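PDB 5ZQH: PadR family transcriptional regulator from Streptococcus pneumoniae, which probably binds operator DNA as a dimer through a winged helix-turn-helix domain and regulates transcription, as other PadR-family regulators do. Local coordinates for residues L14-I17 against E21-G24; G18-E21 against Y25-V28; T43-L48 against K71-M76; Q49-E52 against W56-G59. All blocks are in the same frame, centred on the assembly; numbering follows the deposited sequence.

Contact 1 of 4, residues L14-I17 against E21-G24; sequences LDMI and ERYG
Ile17 and Glu21 bring the two backbones closest, their CA atoms 5.2 Å apart, where the C-terminal part of helix 3-19 gives way to the short, weakly bonded strand at 22-23 that leads into helix 24-34. Across this bend Ile17 O stands 3.8 Å from Glu21 N, and the chain leaves the helix and turns back along its last turn. The side chain that closes the bend is that of Arg22. It leaves the strand toward the helix, CG anti to its own carbonyl carbon (chi1 -83°), and runs extended as far as NE, which carries the guanidinium group to the backbone of Met16. There NH1 lies 2.8 Å from Met16 O, with the carbonyl oxygen at the edge of the guanidinium and near its plane. The angle is too poor for a hydrogen bond; a positive group beside a carbonyl near the C-terminal end of the helix may still be favourable electrostatically. The same nitrogen is 3.5 Å from Met16 CB. Beyond CG the Met16 chain is extended and heads away from Arg22, toward Leu27 and Leu31 of helix 24-34. Glu21 turns its side chain off the helix, and its carboxylate forms a salt bridge with Arg62. Ile17 packs on Leu27 too and also meets Leu48 of helix 45-53, and Arg22 is joined to Phe73 of strand 69-75 by backbone hydrogen bonding, while Ile100 of the second subunit packs on Met16.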
loop_
_atom_site.group_PDB
_atom_site.type_symbol
_atom_site.label_atom_id
_atom_site.label_comp_id
_atom_site.label_asym_id
_atom_site.label_seq_id
_atom_site.Cartn_x
_atom_site.Cartn_y
_atom_site.Cartn_z
ATOM N N LEU A 14 10.809 7.994 2.746
ATOM C CA LEU A 14 12.079 7.285 2.917
ATOM C C LEU A 14 13.044 7.470 1.734
ATOM O O LEU A 14 14.233 7.742 1.945
ATOM C CB LEU A 14 11.812 5.796 3.178
ATOM C CG LEU A 14 12.157 5.076 4.496
ATOM C CD1 LEU A 14 12.379 5.979 5.705
ATOM C CD2 LEU A 14 11.118 3.999 4.792
ATOM N N ASP A 15 12.522 7.344 0.510
ATOM C CA ASP A 15 13.305 7.540 -0.720
ATOM C C ASP A 15 13.830 8.970 -0.861
ATOM O O ASP A 15 15.006 9.165 -1.174
ATOM C CB ASP A 15 12.494 7.132 -1.958
ATOM C CG ASP A 15 13.349 7.019 -3.221
ATOM O OD1 ASP A 15 14.258 6.160 -3.266
ATOM O OD2 ASP A 15 13.094 7.783 -4.175
ATOM N N MET A 16 12.958 9.951 -0.613
ATOM C CA MET A 16 13.305 11.377 -0.665
ATOM C C MET A 16 14.425 11.761 0.301
ATOM O O MET A 16 15.315 12.529 -0.065
ATOM C CB MET A 16 12.074 12.249 -0.420
ATOM C CG MET A 16 11.134 12.333 -1.605
ATOM S SD MET A 16 9.624 13.215 -1.186
ATOM C CE MET A 16 8.760 13.135 -2.755
ATOM N N ILE A 17 14.367 11.209 1.516
ATOM C CA ILE A 17 15.395 11.373 2.555
ATOM C C ILE A 17 16.725 10.719 2.133
ATOM O O ILE A 17 17.803 11.230 2.455
ATOM C CB ILE A 17 14.878 10.848 3.922
ATOM C CG1 ILE A 17 13.866 11.831 4.518
ATOM C CG2 ILE A 17 16.001 10.616 4.923
ATOM C CD1 ILE A 17 12.891 11.207 5.501
ATOM N N GLU A 21 19.275 14.690 2.093
ATOM C CA GLU A 21 19.021 15.040 3.485
ATOM C C GLU A 21 18.070 16.249 3.552
ATOM O O GLU A 21 18.409 17.337 3.067
ATOM C CB GLU A 21 20.368 15.374 4.124
ATOM C CG GLU A 21 20.436 15.265 5.632
ATOM C CD GLU A 21 21.853 15.414 6.156
ATOM O OE1 GLU A 21 22.789 14.857 5.527
ATOM O OE2 GLU A 21 22.029 16.091 7.201
ATOM N N ARG A 22 16.881 16.046 4.128
ATOM C CA ARG A 22 15.820 17.068 4.136
ATOM C C ARG A 22 15.204 17.316 5.511
ATOM O O ARG A 22 15.078 16.384 6.311
ATOM C CB ARG A 22 14.704 16.676 3.163
ATOM C CG ARG A 22 14.968 17.048 1.713
ATOM C CD ARG A 22 13.706 16.908 0.875
ATOM N NE ARG A 22 13.964 17.143 -0.544
ATOM C CZ ARG A 22 14.239 16.199 -1.444
ATOM N NH1 ARG A 22 14.303 14.913 -1.102
ATOM N NH2 ARG A 22 14.455 16.550 -2.704
ATOM N N TYR A 23 14.812 18.566 5.772
ATOM C CA TYR A 23 14.019 18.894 6.965
ATOM C C TYR A 23 12.507 18.891 6.684
ATOM O O TYR A 23 12.087 18.933 5.524
ATOM C CB TYR A 23 14.504 20.181 7.675
ATOM C CG TYR A 23 14.352 21.501 6.942
ATOM C CD1 TYR A 23 13.180 22.259 7.050
ATOM C CD2 TYR A 23 15.406 22.023 6.183
ATOM C CE1 TYR A 23 13.048 23.480 6.392
ATOM C CE2 TYR A 23 15.289 23.249 5.529
ATOM C CZ TYR A 23 14.108 23.969 5.630
ATOM O OH TYR A 23 13.986 25.176 4.981
ATOM N N GLY A 24 11.716 18.819 7.758
ATOM C CA GLY A 24 10.255 18.669 7.717
ATOM C C GLY A 24 9.467 19.516 6.729
ATOM O O GLY A 24 8.635 18.986 5.996
#

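Contact 2 of 4, residues G18-E21 against Y25-V28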
loop_
_atom_site.group_PDB
_atom_site.type_symbol
_atom_site.label_atom_id
_atom_site.label_comp_id
_atom_site.label_asym_id
_atom_site.label_seq_id
_atom_site.Cartn_x
_atom_site.Cartn_y
_atom_site.Cartn_z
ATOM N N GLY A 18 16.631 9.609 1.402
ATOM C CA GLY A 18 17.791 8.941 0.798
ATOM C C GLY A 18 18.505 9.728 -0.291
ATOM O O GLY A 18 19.741 9.771 -0.309
ATOM N N GLN A 19 17.728 10.339 -1.193
ATOM C CA GLN A 19 18.257 11.164 -2.292
ATOM C C GLN A 19 19.001 12.384 -1.759
ATOM O O GLN A 19 20.139 12.654 -2.152
ATOM C CB GLN A 19 17.130 11.659 -3.204
ATOM C CG GLN A 19 16.293 10.597 -3.906
ATOM C CD GLN A 19 15.064 11.189 -4.594
ATOM O OE1 GLN A 19 14.967 12.414 -4.784
ATOM N NE2 GLN A 19 14.121 10.324 -4.974
ATOM N N LYS A 20 18.331 13.115 -0.868
ATOM C CA LYS A 20 18.867 14.322 -0.251
ATOM C C LYS A 20 18.338 14.469 1.175
ATOM O O LYS A 20 17.134 14.371 1.427
ATOM C CB LYS A 20 18.516 15.560 -1.083
ATOM C CG LYS A 20 19.294 16.808 -0.705
ATOM C CD LYS A 20 18.506 18.063 -1.039
ATOM C CE LYS A 20 19.061 19.289 -0.321
ATOM N NZ LYS A 20 18.736 19.337 1.142
ATOM N N GLU A 21 19.275 14.690 2.093
ATOM C CA GLU A 21 19.021 15.040 3.485
ATOM C C GLU A 21 18.070 16.249 3.552
ATOM O O GLU A 21 18.409 17.337 3.067
ATOM C CB GLU A 21 20.368 15.374 4.124
ATOM C CG GLU A 21 20.436 15.265 5.632
ATOM C CD GLU A 21 21.853 15.414 6.156
ATOM O OE1 GLU A 21 22.789 14.857 5.527
ATOM O OE2 GLU A 21 22.029 16.091 7.201
ATOM N N TYR A 25 9.732 20.824 6.711
ATOM C CA TYR A 25 9.064 21.757 5.786
ATOM C C TYR A 25 9.362 21.420 4.332
ATOM O O TYR A 25 8.442 21.365 3.513
ATOM C CB TYR A 25 9.446 23.215 6.080
ATOM C CG TYR A 25 8.847 24.246 5.133
ATOM C CD1 TYR A 25 7.562 24.758 5.349
ATOM C CD2 TYR A 25 9.576 24.734 4.031
ATOM C CE1 TYR A 25 7.013 25.709 4.494
ATOM C CE2 TYR A 25 9.032 25.685 3.170
ATOM C CZ TYR A 25 7.752 26.170 3.410
ATOM O OH TYR A 25 7.200 27.114 2.576
ATOM N N GLU A 26 10.640 21.201 4.019
ATOM C CA GLU A 26 11.036 20.960 2.637
ATOM C C GLU A 26 10.617 19.584 2.105
ATOM O O GLU A 26 10.432 19.432 0.902
ATOM C CB GLU A 26 12.513 21.311 2.365
ATOM C CG GLU A 26 13.580 20.511 3.094
ATOM C CD GLU A 26 14.991 20.978 2.758
ATOM O OE1 GLU A 26 15.229 22.206 2.689
ATOM O OE2 GLU A 26 15.870 20.114 2.556
ATOM N N LEU A 27 10.429 18.616 3.005
ATOM C CA LEU A 27 9.870 17.304 2.649
ATOM C C LEU A 27 8.408 17.383 2.222
ATOM O O LEU A 27 8.034 16.764 1.225
ATOM C CB LEU A 27 10.042 16.281 3.778
ATOM C CG LEU A 27 11.199 15.283 3.638
ATOM C CD1 LEU A 27 11.605 14.749 5.004
ATOM C CD2 LEU A 27 10.867 14.138 2.686
ATOM N N VAL A 28 7.598 18.147 2.964
ATOM C CA VAL A 28 6.178 18.367 2.631
ATOM C C VAL A 28 6.042 19.030 1.249
ATOM O O VAL A 28 5.181 18.640 0.449
ATOM C CB VAL A 28 5.435 19.175 3.738
ATOM C CG1 VAL A 28 3.998 19.512 3.341
ATOM C CG2 VAL A 28 5.432 18.409 5.057
#
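The connection between helix 3-19 and helix 24-34 of the winged helix-turn-helix domain is bridged on its surface by a salt bridge between Lys20 and Glu26. Lys20 is the first residue to leave helical geometry after helix 3-19, and Glu26 lies in the first turn of the next helix. Their side chains cross at about a right angle, and their ends meet with Lys20 NZ 3.3 Å from Glu26 OE2; as a hydrogen bond this is weak. The ammonium has a firmer partner close by in sequence: NZ donates to Glu21 O over 2.8 Å. The C=O...N angle there is 158°, with the donor tilted 22° out of the carbonyl plane. One amino group therefore serves both a main-chain oxygen of the connection and a carboxylate of the following helix. Lys20 reaches this position by a bend at its last torsion (chi4 -74°), which turns NZ toward the carbonyl of the next residue, Glu21. Glu26 sets CG between its backbone N and carbonyl carbon and then runs straight out toward the lysine. OE2 also approaches Glu21 O, at 3.8 Å; with two oxygens this close, the positive charge of Lys20 probably offsets their mutual repulsion. Tyr72 of strand 69-75 packs against Glu26, and the carboxylate of Glu21 is engaged separately by Arg62. Deeper in, Leu27 packs on Met16 and Ile17 of helix 3-19. The contact is thus a weak surface salt bridge flanking the helix-strand-helix connection of this winged-helix fold.

Contact 3 of 4, residues T43-L48 against K71-M76; sequences TIYPLL and KYFSLM
Helix 45-53 faces strand 69-75 of the wing in this winged-helix domain, and the contact runs from a buried end at Leu48 to a more open one at Tyr45 and Lys71. The backbones stay apart, with the CA atoms of Leu48 and Phe73 8.5 Å from each other, so side chains do the joining. On the buried side Leu48 points at the strand and places CD1 3.7 Å from Phe73 CE2, while its other methyl, CD2, sits above one face of the phenyl ring, offset toward the rim. Phe73 holds CG anti to its carbonyl carbon (chi1 -61°), which directs the ring across to the helix. Val13 and Ile17 of helix 3-19 and Leu27 of helix 24-34 also pack on Leu48, and Ile57 of strand 57-63 on Phe73, so this end belongs to the core between the helices and the sheet.

Toward solvent the packing thins out. Tyr45 and Phe73 form an offset edge-to-face pair, the edge of the phenyl turned to the face of the phenol, with centroids 5.9 Å apart and planes at 69°. Lys71 merely brushes the phenol with its aliphatic chain, CD lying 3.8 Å from Tyr45 OH, and its amino group has a long, weak ion pair with Glu52. The phenol oxygen Tyr45 OH comes to 3.5 Å from Phe73 CZ, at the phenyl edge and near its plane.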
loop_
_atom_site.group_PDB
_atom_site.type_symbol
_atom_site.label_atom_id
_atom_site.label_comp_id
_atom_site.label_asym_id
_atom_site.label_seq_id
_atom_site.Cartn_x
_atom_site.Cartn_y
_atom_site.Cartn_z
ATOM N N THR A 43 0.082 16.029 8.689
ATOM C CA THR A 43 -0.065 14.564 8.614
ATOM C C THR A 43 1.250 13.850 8.292
ATOM O O THR A 43 1.343 12.622 8.415
ATOM C CB THR A 43 -1.120 14.163 7.564
ATOM O OG1 THR A 43 -1.061 15.071 6.456
ATOM C CG2 THR A 43 -2.524 14.207 8.166
ATOM N N ILE A 44 2.260 14.634 7.904
ATOM C CA ILE A 44 3.568 14.133 7.473
ATOM C C ILE A 44 4.547 13.955 8.641
ATOM O O ILE A 44 5.250 12.942 8.712
ATOM C CB ILE A 44 4.168 15.032 6.348
ATOM C CG1 ILE A 44 3.252 15.080 5.102
ATOM C CG2 ILE A 44 5.596 14.632 5.979
ATOM C CD1 ILE A 44 2.775 13.742 4.546
ATOM N N TYR A 45 4.582 14.930 9.550
ATOM C CA TYR A 45 5.477 14.873 10.708
ATOM C C TYR A 45 5.202 13.701 11.683
ATOM O O TYR A 45 6.155 13.199 12.281
ATOM C CB TYR A 45 5.552 16.213 11.453
ATOM C CG TYR A 45 6.948 16.567 11.925
ATOM C CD1 TYR A 45 7.488 15.985 13.074
ATOM C CD2 TYR A 45 7.732 17.483 11.220
ATOM C CE1 TYR A 45 8.773 16.298 13.507
ATOM C CE2 TYR A 45 9.016 17.804 11.641
ATOM C CZ TYR A 45 9.534 17.204 12.792
ATOM O OH TYR A 45 10.806 17.512 13.230
ATOM N N PRO A 46 3.920 13.269 11.851
ATOM C CA PRO A 46 3.688 11.994 12.556
ATOM C C PRO A 46 4.433 10.793 11.957
ATOM O O PRO A 46 4.967 9.970 12.716
ATOM C CB PRO A 46 2.177 11.798 12.435
ATOM C CG PRO A 46 1.642 13.180 12.411
ATOM C CD PRO A 46 2.652 14.008 11.669
ATOM N N LEU A 47 4.472 10.707 10.620
ATOM C CA LEU A 47 5.252 9.684 9.912
ATOM C C LEU A 47 6.767 9.830 10.149
ATOM O O LEU A 47 7.451 8.837 10.434
ATOM C CB LEU A 47 4.917 9.673 8.410
ATOM C CG LEU A 47 5.725 8.802 7.433
ATOM C CD1 LEU A 47 5.522 7.314 7.704
ATOM C CD2 LEU A 47 5.371 9.149 5.994
ATOM N N LEU A 48 7.274 11.062 10.051
ATOM C CA LEU A 48 8.674 11.363 10.355
ATOM C C LEU A 48 9.028 11.002 11.795
ATOM O O LEU A 48 10.110 10.472 12.048
ATOM C CB LEU A 48 9.009 12.835 10.074
ATOM C CG LEU A 48 8.984 13.366 8.633
ATOM C CD1 LEU A 48 9.177 14.880 8.634
ATOM C CD2 LEU A 48 10.028 12.697 7.749
ATOM N N LYS A 71 15.991 20.832 11.666
ATOM C CA LYS A 71 16.257 19.422 11.923
ATOM C C LYS A 71 16.231 18.624 10.616
ATOM O O LYS A 71 15.163 18.274 10.117
ATOM C CB LYS A 71 15.249 18.857 12.932
ATOM C CG LYS A 71 15.668 17.526 13.535
ATOM C CD LYS A 71 14.481 16.749 14.081
ATOM C CE LYS A 71 14.372 16.862 15.590
ATOM N NZ LYS A 71 13.620 15.690 16.119
ATOM N N TYR A 72 17.420 18.344 10.077
ATOM C CA TYR A 72 17.562 17.579 8.840
ATOM C C TYR A 72 17.489 16.075 9.089
ATOM O O TYR A 72 18.177 15.543 9.962
ATOM C CB TYR A 72 18.874 17.927 8.135
ATOM C CG TYR A 72 18.829 19.188 7.310
ATOM C CD1 TYR A 72 19.122 20.432 7.883
ATOM C CD2 TYR A 72 18.506 19.145 5.952
ATOM C CE1 TYR A 72 19.100 21.598 7.128
ATOM C CE2 TYR A 72 18.471 20.305 5.187
ATOM C CZ TYR A 72 18.771 21.529 5.782
ATOM O OH TYR A 72 18.737 22.683 5.031
ATOM N N PHE A 73 16.644 15.404 8.314
ATOM C CA PHE A 73 16.498 13.959 8.386
ATOM C C PHE A 73 17.348 13.265 7.323
ATOM O O PHE A 73 17.319 13.641 6.148
ATOM C CB PHE A 73 15.027 13.549 8.255
ATOM C CG PHE A 73 14.142 14.102 9.337
ATOM C CD1 PHE A 73 14.157 13.552 10.628
ATOM C CD2 PHE A 73 13.285 15.176 9.073
ATOM C CE1 PHE A 73 13.341 14.064 11.628
ATOM C CE2 PHE A 73 12.466 15.688 10.075
ATOM C CZ PHE A 73 12.494 15.132 11.351
ATOM N N SER A 74 18.119 12.274 7.764
ATOM C CA SER A 74 18.925 11.408 6.889
ATOM C C SER A 74 18.698 9.939 7.264
ATOM O O SER A 74 18.349 9.635 8.415
ATOM C CB SER A 74 20.407 11.762 7.000
ATOM O OG SER A 74 20.836 11.682 8.347
ATOM N N LEU A 75 18.898 9.039 6.303
ATOM C CA LEU A 75 18.675 7.607 6.522
ATOM C C LEU A 75 19.704 6.943 7.443
ATOM O O LEU A 75 20.903 7.204 7.353
ATOM C CB LEU A 75 18.609 6.850 5.188
ATOM C CG LEU A 75 17.418 7.010 4.236
ATOM C CD1 LEU A 75 17.660 6.146 3.014
ATOM C CD2 LEU A 75 16.085 6.641 4.875
ATOM N N MET A 76 19.197 6.096 8.338
ATOM C CA MET A 76 20.010 5.208 9.168
ATOM C C MET A 76 20.286 3.954 8.332
ATOM O O MET A 76 19.824 3.857 7.188
ATOM C CB MET A 76 19.240 4.827 10.434
ATOM C CG MET A 76 19.992 4.966 11.745
ATOM S SD MET A 76 19.253 6.257 12.765
ATOM C CE MET A 76 19.870 5.836 14.395
#

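Contact 4 of 4, residues Q49-E52 against W56-G59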
loop_
_atom_site.group_PDB
_atom_site.type_symbol
_atom_site.label_atom_id
_atom_site.label_comp_id
_atom_site.label_asym_id
_atom_site.label_seq_id
_atom_site.Cartn_x
_atom_site.Cartn_y
_atom_site.Cartn_z
ATOM N N GLN A 49 8.103 11.277 12.716
ATOM C CA GLN A 49 8.237 10.932 14.136
ATOM C C GLN A 49 8.388 9.417 14.333
ATOM O O GLN A 49 9.245 8.979 15.102
ATOM C CB GLN A 49 7.023 11.447 14.918
ATOM C CG GLN A 49 7.284 11.792 16.375
ATOM C CD GLN A 49 7.043 13.259 16.689
ATOM O OE1 GLN A 49 6.016 13.835 16.308
ATOM N NE2 GLN A 49 7.979 13.869 17.403
ATOM N N LYS A 50 7.558 8.643 13.619
ATOM C CA LYS A 50 7.545 7.181 13.672
ATOM C C LYS A 50 8.851 6.569 13.168
ATOM O O LYS A 50 9.426 5.709 13.839
ATOM C CB LYS A 50 6.344 6.621 12.901
ATOM C CG LYS A 50 6.082 5.130 13.111
ATOM C CD LYS A 50 4.726 4.713 12.559
ATOM C CE LYS A 50 4.784 4.392 11.073
ATOM N NZ LYS A 50 3.633 4.985 10.333
ATOM N N LEU A 51 9.298 7.027 11.996
ATOM C CA LEU A 51 10.548 6.608 11.366
ATOM C C LEU A 51 11.786 6.913 12.217
ATOM O O LEU A 51 12.687 6.083 12.302
ATOM C CB LEU A 51 10.680 7.276 9.992
ATOM C CG LEU A 51 10.155 6.747 8.646
ATOM C CD1 LEU A 51 8.970 5.789 8.719
ATOM C CD2 LEU A 51 9.817 7.946 7.771
ATOM N N GLU A 52 11.832 8.094 12.842
ATOM C CA GLU A 52 12.951 8.463 13.730
ATOM C C GLU A 52 13.017 7.557 14.967
ATOM O O GLU A 52 14.095 7.075 15.334
ATOM C CB GLU A 52 12.882 9.944 14.142
ATOM C CG GLU A 52 14.155 10.459 14.817
ATOM C CD GLU A 52 14.047 11.867 15.395
ATOM O OE1 GLU A 52 12.944 12.467 15.392
ATOM O OE2 GLU A 52 15.090 12.388 15.861
ATOM N N TRP A 56 14.955 4.346 11.688
ATOM C CA TRP A 56 15.094 4.232 10.233
ATOM C C TRP A 56 15.746 5.496 9.682
ATOM O O TRP A 56 16.536 5.443 8.739
ATOM C CB TRP A 56 13.730 4.015 9.572
ATOM C CG TRP A 56 13.038 2.697 9.890
ATOM C CD1 TRP A 56 13.433 1.740 10.792
ATOM C CD2 TRP A 56 11.805 2.226 9.328
ATOM N NE1 TRP A 56 12.533 0.703 10.812
ATOM C CE2 TRP A 56 11.523 0.973 9.926
ATOM C CE3 TRP A 56 10.915 2.735 8.371
ATOM C CZ2 TRP A 56 10.381 0.223 9.601
ATOM C CZ3 TRP A 56 9.775 1.986 8.045
ATOM C CH2 TRP A 56 9.525 0.743 8.657
ATOM N N ILE A 57 15.391 6.634 10.275
ATOM C CA ILE A 57 15.993 7.932 9.951
ATOM C C ILE A 57 16.517 8.609 11.223
ATOM O O ILE A 57 16.162 8.209 12.335
ATOM C CB ILE A 57 15.012 8.867 9.187
ATOM C CG1 ILE A 57 13.796 9.230 10.057
ATOM C CG2 ILE A 57 14.607 8.248 7.851
ATOM C CD1 ILE A 57 12.941 10.363 9.526
ATOM N N ARG A 58 17.365 9.619 11.054
ATOM C CA ARG A 58 17.829 10.426 12.178
ATOM C C ARG A 58 17.710 11.918 11.901
ATOM O O ARG A 58 17.941 12.368 10.773
ATOM C CB ARG A 58 19.256 10.043 12.603
ATOM C CG ARG A 58 20.373 10.313 11.597
ATOM C CD ARG A 58 21.692 9.744 12.097
ATOM N NE ARG A 58 22.207 10.426 13.291
ATOM C CZ ARG A 58 23.397 11.029 13.380
ATOM N NH1 ARG A 58 24.235 11.052 12.350
ATOM N NH2 ARG A 58 23.762 11.617 14.515
ATOM N N GLY A 59 17.337 12.666 12.942
ATOM C CA GLY A 59 17.228 14.123 12.879
ATOM C C GLY A 59 18.383 14.804 13.585
ATOM O O GLY A 59 18.628 14.554 14.766
#
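Backbone hydrogen bonds fasten the end of helix 45-53 to the start of strand 57-63, both converging on Leu51 O. Trp56 N donates over 2.9 Å, approaching nearly along the C=O axis, and Ile57 N adds a weak bond of 3.4 Å. A CA-H...O contact runs the other way, from Glu52 CA to Ile57 O at 3.5 Å.

Apolar contacts gather round Leu51. Its CD1 methyl lies 3.6 Å from Trp56 CE3, on the six-membered ring of the indole, and its CB is 3.7 Å from Ile57 CG1. Ile57 sets CG1 between its backbone N and carbonyl carbon (chi1 64°), which turns that branch back over the helix end. Leu14 of helix 3-19 packs on Leu51, Trp56 and Ile57 alike.

Among polar side chains, Glu52 extends alongside the strand and brings OE2 to 3.7 Å from Gly59 N, too far for a hydrogen bond. The tight return from helix into strand, with the following strand pairing antiparallel to 69-75, is the entry to the wing of a winged helix-turn-helix domain.

Overall arrangement
All four contacts lie in the PadR-like family region. Contacts 1 and 2 come first along the chain, share Glu21 and have centres about 3 Å apart; together they join helix 3-19 to strand 22-23 and helix 24-34. Contacts 3 and 4 follow, about 5 Å apart between centres, and both use helix 45-53; contact 4 spans the short return into strand 57-63, contact 3 the longer excursion to strand 69-75. Leu14 packs on Leu51 and Ile57, Ile17 on Ile57, and Leu27 joins helix 24-34 to the same core. Strand 69-75 pairs with both 22-23 and 57-63, uniting three helices and wing as one probable DNA-binding unit.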